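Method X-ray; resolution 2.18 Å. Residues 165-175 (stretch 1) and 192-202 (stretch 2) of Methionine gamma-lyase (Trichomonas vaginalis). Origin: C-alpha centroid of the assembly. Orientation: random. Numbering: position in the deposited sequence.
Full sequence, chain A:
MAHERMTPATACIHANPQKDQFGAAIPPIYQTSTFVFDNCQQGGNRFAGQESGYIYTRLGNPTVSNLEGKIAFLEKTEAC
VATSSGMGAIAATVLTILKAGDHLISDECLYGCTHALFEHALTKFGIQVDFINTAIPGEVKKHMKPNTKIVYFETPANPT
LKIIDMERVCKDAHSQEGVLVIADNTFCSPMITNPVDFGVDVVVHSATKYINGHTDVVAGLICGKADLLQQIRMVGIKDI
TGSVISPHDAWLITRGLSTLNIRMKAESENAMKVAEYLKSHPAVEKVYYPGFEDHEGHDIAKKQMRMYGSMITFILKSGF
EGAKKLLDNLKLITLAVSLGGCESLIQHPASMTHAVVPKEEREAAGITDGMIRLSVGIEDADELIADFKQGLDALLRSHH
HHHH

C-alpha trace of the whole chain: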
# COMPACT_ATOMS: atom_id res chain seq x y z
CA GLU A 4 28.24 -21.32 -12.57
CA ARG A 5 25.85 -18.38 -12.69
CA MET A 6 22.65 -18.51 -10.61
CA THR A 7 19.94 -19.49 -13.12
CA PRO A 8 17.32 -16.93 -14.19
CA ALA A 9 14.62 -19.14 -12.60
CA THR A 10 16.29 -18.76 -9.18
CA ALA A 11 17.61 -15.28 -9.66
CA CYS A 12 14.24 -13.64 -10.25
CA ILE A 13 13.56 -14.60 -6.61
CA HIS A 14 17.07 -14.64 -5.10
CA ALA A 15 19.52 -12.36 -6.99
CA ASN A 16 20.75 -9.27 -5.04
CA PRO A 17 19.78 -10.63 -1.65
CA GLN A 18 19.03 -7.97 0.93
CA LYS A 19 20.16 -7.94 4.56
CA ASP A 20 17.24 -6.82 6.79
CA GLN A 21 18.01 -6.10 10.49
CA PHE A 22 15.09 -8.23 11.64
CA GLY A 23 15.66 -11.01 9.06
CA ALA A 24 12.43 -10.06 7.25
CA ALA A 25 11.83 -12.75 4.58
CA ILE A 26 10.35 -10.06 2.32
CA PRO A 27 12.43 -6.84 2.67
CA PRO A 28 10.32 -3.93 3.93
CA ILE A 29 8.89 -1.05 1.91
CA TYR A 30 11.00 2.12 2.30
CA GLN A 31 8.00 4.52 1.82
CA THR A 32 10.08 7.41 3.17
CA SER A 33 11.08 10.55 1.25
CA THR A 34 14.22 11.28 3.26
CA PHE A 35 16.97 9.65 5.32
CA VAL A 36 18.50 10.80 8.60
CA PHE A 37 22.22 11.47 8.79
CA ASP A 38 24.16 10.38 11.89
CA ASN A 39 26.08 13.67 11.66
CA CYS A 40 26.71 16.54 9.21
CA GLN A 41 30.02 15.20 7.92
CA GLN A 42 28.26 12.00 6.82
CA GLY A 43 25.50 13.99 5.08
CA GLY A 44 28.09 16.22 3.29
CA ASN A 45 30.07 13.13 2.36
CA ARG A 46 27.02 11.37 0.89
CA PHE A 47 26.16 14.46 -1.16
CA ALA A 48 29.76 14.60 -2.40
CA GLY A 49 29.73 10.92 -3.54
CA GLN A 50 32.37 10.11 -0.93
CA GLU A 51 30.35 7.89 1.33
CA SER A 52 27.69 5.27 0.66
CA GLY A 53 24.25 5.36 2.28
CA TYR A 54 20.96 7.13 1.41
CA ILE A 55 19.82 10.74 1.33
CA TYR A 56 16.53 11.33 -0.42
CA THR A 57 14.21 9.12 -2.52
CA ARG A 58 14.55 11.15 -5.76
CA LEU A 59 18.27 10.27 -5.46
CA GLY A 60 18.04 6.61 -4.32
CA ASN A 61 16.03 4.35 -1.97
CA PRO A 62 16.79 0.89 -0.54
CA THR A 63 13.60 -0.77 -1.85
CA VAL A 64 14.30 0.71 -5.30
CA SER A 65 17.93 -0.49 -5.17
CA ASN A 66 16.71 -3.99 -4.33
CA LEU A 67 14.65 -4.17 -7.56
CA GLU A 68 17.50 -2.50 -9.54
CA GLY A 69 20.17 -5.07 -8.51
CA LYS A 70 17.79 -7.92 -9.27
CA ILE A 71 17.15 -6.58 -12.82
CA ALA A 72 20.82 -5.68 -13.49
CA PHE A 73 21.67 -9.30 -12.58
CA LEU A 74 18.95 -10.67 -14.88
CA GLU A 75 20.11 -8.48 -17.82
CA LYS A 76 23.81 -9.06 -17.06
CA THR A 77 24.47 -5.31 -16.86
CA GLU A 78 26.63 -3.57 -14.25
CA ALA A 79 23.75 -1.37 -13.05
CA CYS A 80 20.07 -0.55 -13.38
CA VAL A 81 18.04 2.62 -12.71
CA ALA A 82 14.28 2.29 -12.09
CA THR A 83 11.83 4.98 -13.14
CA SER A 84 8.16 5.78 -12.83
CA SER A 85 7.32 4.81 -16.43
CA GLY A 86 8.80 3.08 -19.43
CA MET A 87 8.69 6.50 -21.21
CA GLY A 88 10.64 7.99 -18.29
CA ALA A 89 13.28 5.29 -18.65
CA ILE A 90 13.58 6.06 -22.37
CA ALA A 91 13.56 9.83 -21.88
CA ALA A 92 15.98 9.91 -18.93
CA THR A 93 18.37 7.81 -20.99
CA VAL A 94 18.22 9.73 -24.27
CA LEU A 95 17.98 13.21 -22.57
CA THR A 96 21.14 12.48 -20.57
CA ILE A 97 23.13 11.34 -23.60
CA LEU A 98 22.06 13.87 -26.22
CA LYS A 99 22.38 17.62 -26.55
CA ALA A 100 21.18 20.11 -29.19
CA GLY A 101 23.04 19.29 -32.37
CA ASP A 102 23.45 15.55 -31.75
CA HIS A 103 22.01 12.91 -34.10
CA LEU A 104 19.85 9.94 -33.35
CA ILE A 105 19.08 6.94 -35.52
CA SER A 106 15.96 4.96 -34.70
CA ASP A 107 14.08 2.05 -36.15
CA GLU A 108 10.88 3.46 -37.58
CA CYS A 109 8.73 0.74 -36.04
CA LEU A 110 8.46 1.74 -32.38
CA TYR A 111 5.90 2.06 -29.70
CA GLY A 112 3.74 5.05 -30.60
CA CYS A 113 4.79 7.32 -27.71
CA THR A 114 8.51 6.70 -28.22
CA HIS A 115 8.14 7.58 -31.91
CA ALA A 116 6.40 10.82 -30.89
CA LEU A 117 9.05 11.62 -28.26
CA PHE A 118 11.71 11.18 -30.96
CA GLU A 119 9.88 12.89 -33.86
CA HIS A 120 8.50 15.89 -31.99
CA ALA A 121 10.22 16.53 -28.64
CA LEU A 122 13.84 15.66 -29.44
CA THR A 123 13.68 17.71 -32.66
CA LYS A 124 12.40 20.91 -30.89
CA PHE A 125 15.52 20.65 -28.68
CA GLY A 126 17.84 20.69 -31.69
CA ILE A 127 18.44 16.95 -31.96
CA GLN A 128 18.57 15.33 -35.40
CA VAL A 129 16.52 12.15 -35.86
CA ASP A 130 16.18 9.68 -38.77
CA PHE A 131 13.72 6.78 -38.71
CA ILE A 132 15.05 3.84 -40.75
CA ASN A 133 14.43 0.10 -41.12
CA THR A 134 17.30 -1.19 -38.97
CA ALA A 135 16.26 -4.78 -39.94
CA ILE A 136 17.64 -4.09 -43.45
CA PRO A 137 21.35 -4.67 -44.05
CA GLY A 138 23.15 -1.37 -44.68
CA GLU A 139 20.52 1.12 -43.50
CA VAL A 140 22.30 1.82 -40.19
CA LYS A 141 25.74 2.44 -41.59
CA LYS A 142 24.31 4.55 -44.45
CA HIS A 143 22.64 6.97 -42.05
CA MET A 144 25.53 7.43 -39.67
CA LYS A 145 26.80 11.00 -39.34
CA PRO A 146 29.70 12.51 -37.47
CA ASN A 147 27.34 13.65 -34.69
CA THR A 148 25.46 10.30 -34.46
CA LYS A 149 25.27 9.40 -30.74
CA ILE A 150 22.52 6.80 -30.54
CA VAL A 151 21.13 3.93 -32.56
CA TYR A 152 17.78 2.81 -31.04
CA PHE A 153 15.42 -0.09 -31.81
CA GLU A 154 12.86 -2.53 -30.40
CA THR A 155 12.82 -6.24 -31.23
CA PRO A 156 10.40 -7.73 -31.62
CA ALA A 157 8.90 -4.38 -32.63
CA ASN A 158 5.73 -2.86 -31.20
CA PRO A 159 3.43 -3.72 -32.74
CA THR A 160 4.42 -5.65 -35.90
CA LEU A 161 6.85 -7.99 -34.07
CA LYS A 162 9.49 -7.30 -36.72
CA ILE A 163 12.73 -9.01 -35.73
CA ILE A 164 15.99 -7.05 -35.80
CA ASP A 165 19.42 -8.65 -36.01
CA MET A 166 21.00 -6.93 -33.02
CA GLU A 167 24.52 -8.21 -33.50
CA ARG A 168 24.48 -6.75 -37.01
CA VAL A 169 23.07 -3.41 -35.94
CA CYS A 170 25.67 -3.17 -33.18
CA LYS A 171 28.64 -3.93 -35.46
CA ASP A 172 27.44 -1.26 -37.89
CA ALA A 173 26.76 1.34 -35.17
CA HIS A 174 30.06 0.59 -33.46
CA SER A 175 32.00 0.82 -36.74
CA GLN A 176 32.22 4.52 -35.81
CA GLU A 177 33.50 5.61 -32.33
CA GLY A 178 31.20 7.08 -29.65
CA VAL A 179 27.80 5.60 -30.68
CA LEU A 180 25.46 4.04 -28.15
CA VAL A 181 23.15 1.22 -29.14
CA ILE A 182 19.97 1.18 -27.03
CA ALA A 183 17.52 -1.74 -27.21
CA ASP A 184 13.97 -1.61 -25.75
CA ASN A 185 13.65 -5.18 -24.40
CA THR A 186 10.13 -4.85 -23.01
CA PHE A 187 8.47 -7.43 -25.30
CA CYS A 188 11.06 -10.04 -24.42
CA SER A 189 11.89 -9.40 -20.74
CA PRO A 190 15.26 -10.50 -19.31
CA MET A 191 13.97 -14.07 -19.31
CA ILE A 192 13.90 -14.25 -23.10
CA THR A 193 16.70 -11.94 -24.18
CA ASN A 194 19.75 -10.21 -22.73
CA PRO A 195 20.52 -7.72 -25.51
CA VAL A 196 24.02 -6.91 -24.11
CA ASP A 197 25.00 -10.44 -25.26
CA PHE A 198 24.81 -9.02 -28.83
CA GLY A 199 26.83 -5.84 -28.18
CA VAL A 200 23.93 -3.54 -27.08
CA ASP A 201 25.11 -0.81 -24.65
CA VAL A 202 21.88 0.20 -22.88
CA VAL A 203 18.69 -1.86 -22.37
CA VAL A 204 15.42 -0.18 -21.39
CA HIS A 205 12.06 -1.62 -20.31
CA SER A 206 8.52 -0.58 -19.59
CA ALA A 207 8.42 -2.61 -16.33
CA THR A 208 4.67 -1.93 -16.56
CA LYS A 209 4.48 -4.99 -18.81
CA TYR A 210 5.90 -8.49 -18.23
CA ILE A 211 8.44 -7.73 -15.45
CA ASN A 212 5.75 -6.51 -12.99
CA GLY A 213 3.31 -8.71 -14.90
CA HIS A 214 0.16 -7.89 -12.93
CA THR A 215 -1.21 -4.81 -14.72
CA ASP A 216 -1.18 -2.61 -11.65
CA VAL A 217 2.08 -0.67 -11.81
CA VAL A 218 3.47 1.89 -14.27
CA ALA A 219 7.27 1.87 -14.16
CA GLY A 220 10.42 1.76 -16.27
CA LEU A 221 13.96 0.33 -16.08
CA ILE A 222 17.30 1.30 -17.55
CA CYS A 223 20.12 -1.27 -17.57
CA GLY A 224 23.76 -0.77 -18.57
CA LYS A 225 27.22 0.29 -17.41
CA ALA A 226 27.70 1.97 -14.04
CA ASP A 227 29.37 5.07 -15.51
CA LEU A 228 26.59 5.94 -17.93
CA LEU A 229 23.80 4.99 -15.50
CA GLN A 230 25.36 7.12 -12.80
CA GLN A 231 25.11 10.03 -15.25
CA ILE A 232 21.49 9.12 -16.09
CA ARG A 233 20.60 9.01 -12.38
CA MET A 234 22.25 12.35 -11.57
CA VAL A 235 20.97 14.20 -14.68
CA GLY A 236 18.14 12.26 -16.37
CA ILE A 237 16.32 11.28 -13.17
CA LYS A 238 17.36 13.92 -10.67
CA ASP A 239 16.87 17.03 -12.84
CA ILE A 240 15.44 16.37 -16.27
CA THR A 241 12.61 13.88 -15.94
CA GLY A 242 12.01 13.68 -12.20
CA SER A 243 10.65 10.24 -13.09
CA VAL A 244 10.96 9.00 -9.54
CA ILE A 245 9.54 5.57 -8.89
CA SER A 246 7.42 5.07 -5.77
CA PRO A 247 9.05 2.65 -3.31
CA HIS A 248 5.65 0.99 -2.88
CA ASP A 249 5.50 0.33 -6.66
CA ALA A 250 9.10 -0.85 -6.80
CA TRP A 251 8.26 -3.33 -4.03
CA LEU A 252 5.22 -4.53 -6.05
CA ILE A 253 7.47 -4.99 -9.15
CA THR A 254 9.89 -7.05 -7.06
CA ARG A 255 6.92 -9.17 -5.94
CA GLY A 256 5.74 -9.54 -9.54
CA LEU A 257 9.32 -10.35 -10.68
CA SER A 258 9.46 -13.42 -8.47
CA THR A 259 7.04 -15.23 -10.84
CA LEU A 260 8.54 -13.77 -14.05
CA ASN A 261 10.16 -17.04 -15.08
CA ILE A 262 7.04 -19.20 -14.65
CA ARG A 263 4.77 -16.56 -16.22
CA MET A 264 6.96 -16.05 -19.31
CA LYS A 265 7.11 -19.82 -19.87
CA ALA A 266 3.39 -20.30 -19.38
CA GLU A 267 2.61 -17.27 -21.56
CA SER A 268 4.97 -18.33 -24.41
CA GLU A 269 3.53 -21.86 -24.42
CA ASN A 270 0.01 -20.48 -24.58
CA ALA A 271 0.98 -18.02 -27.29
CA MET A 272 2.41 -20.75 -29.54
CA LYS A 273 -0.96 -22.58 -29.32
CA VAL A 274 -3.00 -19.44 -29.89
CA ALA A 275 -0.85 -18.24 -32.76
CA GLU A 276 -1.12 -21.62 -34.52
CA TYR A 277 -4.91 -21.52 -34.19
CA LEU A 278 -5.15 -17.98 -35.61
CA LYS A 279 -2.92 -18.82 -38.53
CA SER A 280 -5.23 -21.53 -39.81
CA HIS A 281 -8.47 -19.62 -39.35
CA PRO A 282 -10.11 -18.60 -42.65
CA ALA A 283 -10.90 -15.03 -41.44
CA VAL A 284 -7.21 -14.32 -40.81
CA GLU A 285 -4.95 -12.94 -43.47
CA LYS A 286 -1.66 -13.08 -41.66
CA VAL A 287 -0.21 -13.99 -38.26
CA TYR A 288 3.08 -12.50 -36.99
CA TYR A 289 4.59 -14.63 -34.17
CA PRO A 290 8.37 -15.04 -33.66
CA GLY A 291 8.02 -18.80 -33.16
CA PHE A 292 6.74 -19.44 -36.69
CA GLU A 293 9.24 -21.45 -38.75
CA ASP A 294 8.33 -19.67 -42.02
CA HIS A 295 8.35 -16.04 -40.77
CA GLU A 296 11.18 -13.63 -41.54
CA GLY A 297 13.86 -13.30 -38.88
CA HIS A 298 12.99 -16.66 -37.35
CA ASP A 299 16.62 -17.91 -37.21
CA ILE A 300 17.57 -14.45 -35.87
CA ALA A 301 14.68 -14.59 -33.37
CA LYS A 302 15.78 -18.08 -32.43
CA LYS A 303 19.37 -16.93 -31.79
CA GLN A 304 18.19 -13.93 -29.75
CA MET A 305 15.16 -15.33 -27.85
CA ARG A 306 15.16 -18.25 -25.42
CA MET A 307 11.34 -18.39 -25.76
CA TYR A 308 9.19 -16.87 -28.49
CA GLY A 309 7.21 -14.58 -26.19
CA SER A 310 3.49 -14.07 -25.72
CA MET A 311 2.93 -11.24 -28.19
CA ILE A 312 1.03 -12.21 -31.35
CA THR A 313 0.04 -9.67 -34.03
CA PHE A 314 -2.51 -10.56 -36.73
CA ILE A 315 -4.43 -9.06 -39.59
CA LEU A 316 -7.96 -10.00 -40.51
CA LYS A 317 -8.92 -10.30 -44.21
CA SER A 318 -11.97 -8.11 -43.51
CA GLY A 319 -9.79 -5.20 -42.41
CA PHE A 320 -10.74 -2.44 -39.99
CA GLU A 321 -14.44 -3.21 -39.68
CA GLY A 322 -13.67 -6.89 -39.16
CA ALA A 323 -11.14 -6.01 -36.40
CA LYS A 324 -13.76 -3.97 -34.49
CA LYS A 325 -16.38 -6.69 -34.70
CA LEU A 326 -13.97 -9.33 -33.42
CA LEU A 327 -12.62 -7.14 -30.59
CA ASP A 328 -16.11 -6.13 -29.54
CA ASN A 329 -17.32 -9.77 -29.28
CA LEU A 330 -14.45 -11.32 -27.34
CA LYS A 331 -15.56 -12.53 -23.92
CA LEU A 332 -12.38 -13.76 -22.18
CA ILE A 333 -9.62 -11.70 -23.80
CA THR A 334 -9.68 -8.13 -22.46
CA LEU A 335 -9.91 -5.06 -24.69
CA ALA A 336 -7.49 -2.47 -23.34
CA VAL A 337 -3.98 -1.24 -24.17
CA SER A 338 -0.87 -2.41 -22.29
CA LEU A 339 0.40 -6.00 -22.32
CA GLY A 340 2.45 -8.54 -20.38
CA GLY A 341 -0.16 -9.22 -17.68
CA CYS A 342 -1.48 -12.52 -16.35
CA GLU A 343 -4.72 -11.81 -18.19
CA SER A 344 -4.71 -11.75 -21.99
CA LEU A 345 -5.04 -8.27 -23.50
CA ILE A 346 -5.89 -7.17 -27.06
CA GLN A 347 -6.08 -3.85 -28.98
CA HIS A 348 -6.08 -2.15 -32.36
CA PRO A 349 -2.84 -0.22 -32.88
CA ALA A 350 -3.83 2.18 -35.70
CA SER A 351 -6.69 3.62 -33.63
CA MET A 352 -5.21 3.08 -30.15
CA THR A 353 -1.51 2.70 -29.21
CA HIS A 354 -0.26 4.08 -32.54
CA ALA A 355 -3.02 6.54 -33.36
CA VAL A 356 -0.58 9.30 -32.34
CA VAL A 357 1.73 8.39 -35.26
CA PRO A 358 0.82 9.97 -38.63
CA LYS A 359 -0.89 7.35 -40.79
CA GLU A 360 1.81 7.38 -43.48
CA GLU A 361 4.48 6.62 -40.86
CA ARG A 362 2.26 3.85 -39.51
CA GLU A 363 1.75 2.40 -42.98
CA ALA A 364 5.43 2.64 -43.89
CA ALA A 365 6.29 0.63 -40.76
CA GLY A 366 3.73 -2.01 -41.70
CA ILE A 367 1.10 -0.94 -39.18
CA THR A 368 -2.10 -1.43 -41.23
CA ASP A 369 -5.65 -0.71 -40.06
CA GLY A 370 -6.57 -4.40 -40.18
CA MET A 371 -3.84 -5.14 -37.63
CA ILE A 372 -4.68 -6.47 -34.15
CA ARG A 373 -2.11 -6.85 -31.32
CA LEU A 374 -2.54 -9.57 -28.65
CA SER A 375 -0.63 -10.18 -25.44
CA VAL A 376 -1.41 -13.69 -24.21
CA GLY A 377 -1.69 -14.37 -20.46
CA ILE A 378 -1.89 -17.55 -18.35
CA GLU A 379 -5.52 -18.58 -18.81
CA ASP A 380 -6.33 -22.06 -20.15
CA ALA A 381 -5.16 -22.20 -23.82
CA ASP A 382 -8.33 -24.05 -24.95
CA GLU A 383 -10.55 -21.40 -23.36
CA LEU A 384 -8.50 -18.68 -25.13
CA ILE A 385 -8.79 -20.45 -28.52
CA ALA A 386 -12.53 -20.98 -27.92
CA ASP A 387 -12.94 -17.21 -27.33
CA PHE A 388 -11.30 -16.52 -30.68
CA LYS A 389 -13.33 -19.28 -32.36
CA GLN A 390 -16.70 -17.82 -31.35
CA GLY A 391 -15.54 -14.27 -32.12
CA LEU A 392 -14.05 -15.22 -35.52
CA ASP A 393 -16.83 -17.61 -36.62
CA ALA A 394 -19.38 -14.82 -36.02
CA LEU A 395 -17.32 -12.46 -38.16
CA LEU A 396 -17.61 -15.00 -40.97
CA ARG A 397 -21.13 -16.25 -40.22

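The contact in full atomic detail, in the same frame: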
# COMPACT_ATOMS: atom_id res chain seq x y z
N ASP A 165 18.14 -8.03 -36.30
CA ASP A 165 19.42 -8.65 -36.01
C ASP A 165 20.30 -7.66 -35.26
O ASP A 165 20.96 -6.79 -35.82
CB ASP A 165 20.07 -9.09 -37.34
CG ASP A 165 21.40 -9.76 -37.10
OD1 ASP A 165 22.05 -9.61 -36.05
OD2 ASP A 165 21.83 -10.47 -38.03
N MET A 166 20.31 -7.81 -33.94
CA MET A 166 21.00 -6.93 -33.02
C MET A 166 22.52 -6.96 -33.17
O MET A 166 23.14 -5.89 -33.14
CB MET A 166 20.66 -7.27 -31.55
CG MET A 166 19.22 -6.94 -31.20
SD MET A 166 18.80 -7.04 -29.45
CE MET A 166 18.81 -8.80 -29.20
N GLU A 167 23.07 -8.16 -33.32
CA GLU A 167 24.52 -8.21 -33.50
C GLU A 167 24.96 -7.37 -34.72
O GLU A 167 25.91 -6.59 -34.62
CB GLU A 167 25.03 -9.62 -33.65
CG GLU A 167 26.55 -9.65 -33.59
CD GLU A 167 27.06 -11.04 -33.34
OE1 GLU A 167 26.26 -12.00 -33.18
OE2 GLU A 167 28.29 -11.18 -33.25
N ARG A 168 24.21 -7.50 -35.81
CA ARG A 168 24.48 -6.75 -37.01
C ARG A 168 24.37 -5.25 -36.82
O ARG A 168 25.26 -4.53 -37.28
CB ARG A 168 23.56 -7.10 -38.20
CG ARG A 168 24.27 -6.60 -39.47
CD ARG A 168 23.57 -7.10 -40.73
NE ARG A 168 22.26 -6.45 -40.83
CZ ARG A 168 21.16 -7.22 -40.86
NH1 ARG A 168 21.23 -8.55 -40.80
NH2 ARG A 168 20.00 -6.59 -40.94
N VAL A 169 23.28 -4.82 -36.18
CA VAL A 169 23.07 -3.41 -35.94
C VAL A 169 24.22 -2.90 -35.07
O VAL A 169 24.73 -1.80 -35.32
CB VAL A 169 21.70 -3.16 -35.30
CG1 VAL A 169 21.55 -1.76 -34.71
CG2 VAL A 169 20.55 -3.44 -36.28
N CYS A 170 24.61 -3.64 -34.04
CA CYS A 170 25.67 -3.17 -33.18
C CYS A 170 27.00 -3.05 -33.91
O CYS A 170 27.71 -2.06 -33.73
CB CYS A 170 25.80 -4.05 -31.92
SG CYS A 170 24.38 -3.83 -30.84
N LYS A 171 27.36 -4.04 -34.73
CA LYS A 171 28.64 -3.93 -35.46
C LYS A 171 28.62 -2.73 -36.39
O LYS A 171 29.55 -1.94 -36.38
CB LYS A 171 28.96 -5.20 -36.24
CG LYS A 171 29.19 -6.38 -35.27
CD LYS A 171 29.32 -7.58 -36.20
CE LYS A 171 29.70 -8.89 -35.54
NZ LYS A 171 29.32 -10.00 -36.50
N ASP A 172 27.53 -2.48 -37.10
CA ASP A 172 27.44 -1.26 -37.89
C ASP A 172 27.49 0.03 -37.07
O ASP A 172 28.19 0.98 -37.44
CB ASP A 172 26.16 -1.36 -38.74
CG ASP A 172 26.30 -2.45 -39.81
OD1 ASP A 172 27.31 -3.16 -40.01
OD2 ASP A 172 25.28 -2.67 -40.48
N ALA A 173 26.74 0.13 -35.97
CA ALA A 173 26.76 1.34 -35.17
C ALA A 173 28.15 1.56 -34.59
O ALA A 173 28.65 2.68 -34.57
CB ALA A 173 25.81 1.21 -33.96
N HIS A 174 28.75 0.48 -34.08
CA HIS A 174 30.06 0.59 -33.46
C HIS A 174 31.22 0.58 -34.48
O HIS A 174 32.36 0.79 -34.06
CB HIS A 174 30.30 -0.48 -32.42
CG HIS A 174 29.37 -0.46 -31.23
ND1 HIS A 174 28.88 -1.64 -30.72
CD2 HIS A 174 28.87 0.54 -30.48
CE1 HIS A 174 28.12 -1.36 -29.66
NE2 HIS A 174 28.07 -0.05 -29.51
N SER A 175 30.90 0.66 -35.78
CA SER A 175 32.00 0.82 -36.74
C SER A 175 32.49 2.26 -36.66
O SER A 175 33.56 2.52 -37.18
CB SER A 175 31.60 0.43 -38.16
OG SER A 175 30.59 1.32 -38.62
N ILE A 192 13.90 -13.72 -21.74
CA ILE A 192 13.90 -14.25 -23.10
C ILE A 192 15.18 -13.77 -23.80
O ILE A 192 15.80 -14.51 -24.54
CB ILE A 192 12.62 -13.82 -23.84
CG1 ILE A 192 11.43 -14.68 -23.35
CG2 ILE A 192 12.78 -13.92 -25.35
CD1 ILE A 192 10.09 -14.37 -23.98
N THR A 193 15.52 -12.52 -23.56
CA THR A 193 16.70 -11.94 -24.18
C THR A 193 17.52 -11.07 -23.26
O THR A 193 16.97 -10.27 -22.51
CB THR A 193 16.26 -11.04 -25.38
OG1 THR A 193 15.64 -11.86 -26.40
CG2 THR A 193 17.48 -10.43 -26.05
N ASN A 194 18.82 -11.14 -23.39
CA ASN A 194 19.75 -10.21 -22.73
C ASN A 194 20.47 -9.51 -23.87
O ASN A 194 21.50 -9.96 -24.39
CB ASN A 194 20.76 -10.95 -21.85
CG ASN A 194 20.12 -11.57 -20.62
OD1 ASN A 194 20.64 -12.53 -20.03
ND2 ASN A 194 18.97 -11.07 -20.15
N PRO A 195 19.96 -8.38 -24.36
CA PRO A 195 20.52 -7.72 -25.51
C PRO A 195 21.99 -7.38 -25.40
O PRO A 195 22.64 -7.41 -26.48
CB PRO A 195 19.65 -6.49 -25.75
CG PRO A 195 18.36 -6.82 -25.01
CD PRO A 195 18.72 -7.72 -23.87
N VAL A 196 22.60 -7.18 -24.24
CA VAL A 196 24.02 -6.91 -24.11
C VAL A 196 24.85 -8.08 -24.66
O VAL A 196 25.98 -7.82 -25.04
CB VAL A 196 24.52 -6.61 -22.69
CG1 VAL A 196 23.77 -5.40 -22.12
CG2 VAL A 196 24.35 -7.83 -21.77
N ASP A 197 24.33 -9.31 -24.71
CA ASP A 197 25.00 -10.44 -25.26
C ASP A 197 25.40 -10.17 -26.73
O ASP A 197 26.27 -10.84 -27.28
CB ASP A 197 24.15 -11.71 -25.29
CG ASP A 197 23.90 -12.33 -23.92
OD1 ASP A 197 24.63 -12.00 -22.97
OD2 ASP A 197 22.94 -13.13 -23.81
N PHE A 198 24.64 -9.34 -27.44
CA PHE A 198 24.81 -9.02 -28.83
C PHE A 198 25.57 -7.73 -29.10
O PHE A 198 25.74 -7.38 -30.29
CB PHE A 198 23.41 -8.98 -29.53
CG PHE A 198 22.80 -10.36 -29.31
CD1 PHE A 198 23.09 -11.44 -30.12
CD2 PHE A 198 21.95 -10.54 -28.24
CE1 PHE A 198 22.52 -12.68 -29.87
CE2 PHE A 198 21.38 -11.77 -27.98
CZ PHE A 198 21.65 -12.85 -28.79
N GLY A 199 26.04 -7.04 -28.06
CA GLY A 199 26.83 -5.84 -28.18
C GLY A 199 26.03 -4.59 -27.80
O GLY A 199 26.52 -3.46 -27.94
N VAL A 200 24.76 -4.72 -27.42
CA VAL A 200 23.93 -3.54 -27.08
C VAL A 200 24.51 -2.80 -25.90
O VAL A 200 25.03 -3.47 -25.01
CB VAL A 200 22.46 -3.94 -26.87
CG1 VAL A 200 21.60 -2.86 -26.22
CG2 VAL A 200 21.84 -4.31 -28.22
N ASP A 201 24.46 -1.46 -25.80
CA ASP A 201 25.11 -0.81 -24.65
C ASP A 201 24.13 -0.60 -23.49
O ASP A 201 24.53 -0.61 -22.33
CB ASP A 201 25.58 0.56 -25.20
CG ASP A 201 26.65 0.35 -26.28
OD1 ASP A 201 27.69 -0.21 -25.88
OD2 ASP A 201 26.51 0.72 -27.47
N VAL A 202 22.91 -0.17 -23.82
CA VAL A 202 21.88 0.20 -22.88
C VAL A 202 20.59 -0.56 -23.22
O VAL A 202 20.21 -0.67 -24.38
CB VAL A 202 21.52 1.71 -22.91
CG1 VAL A 202 20.65 2.06 -21.72
CG2 VAL A 202 22.73 2.63 -22.91

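Met 166 and Phe 198 cover the most surface in this contact, which buries 407 Å² summed over both sides. Met 166 lies in the first turn of its helix with CA-to-CB directed toward the other stretch. Its m, t, m rotamer carries the thioether among apolar groups: CE lies 3.7 Å from Phe 198 CD2 and 3.8 Å from Thr 193 CG2, while SD lies 3.8 Å from Pro 195 CB. A long, unbranched, apolar chain suits a buried site with several neighbours.

Phe 198 ends the 3-10 segment and also points toward the helix. Glu 167 CB approaches the edge of its ring, 4.4 Å from Phe 198 CD1. Its backbone contributes too: Glu 167 CA is 3.5 Å from Phe 198 O, with an angle of 163° at the hydrogen, consistent with a CA-H...O contact.

One turn on, Cys 170 packs SG 3.7 Å from Val 200 CG2 and 3.5 Å from Gly 199 C. The backbone angles of Gly 199 (107/0) call for glycine, and an ideal CB would sit only 3.3 Å from Cys 170 CB.

The polar tie comes from His 174, whose NE2 donates a hydrogen bond to Asp 201 OD2 (2.7 Å, 160°). The acceptor lies near the imidazole plane, as a ring N-H requires.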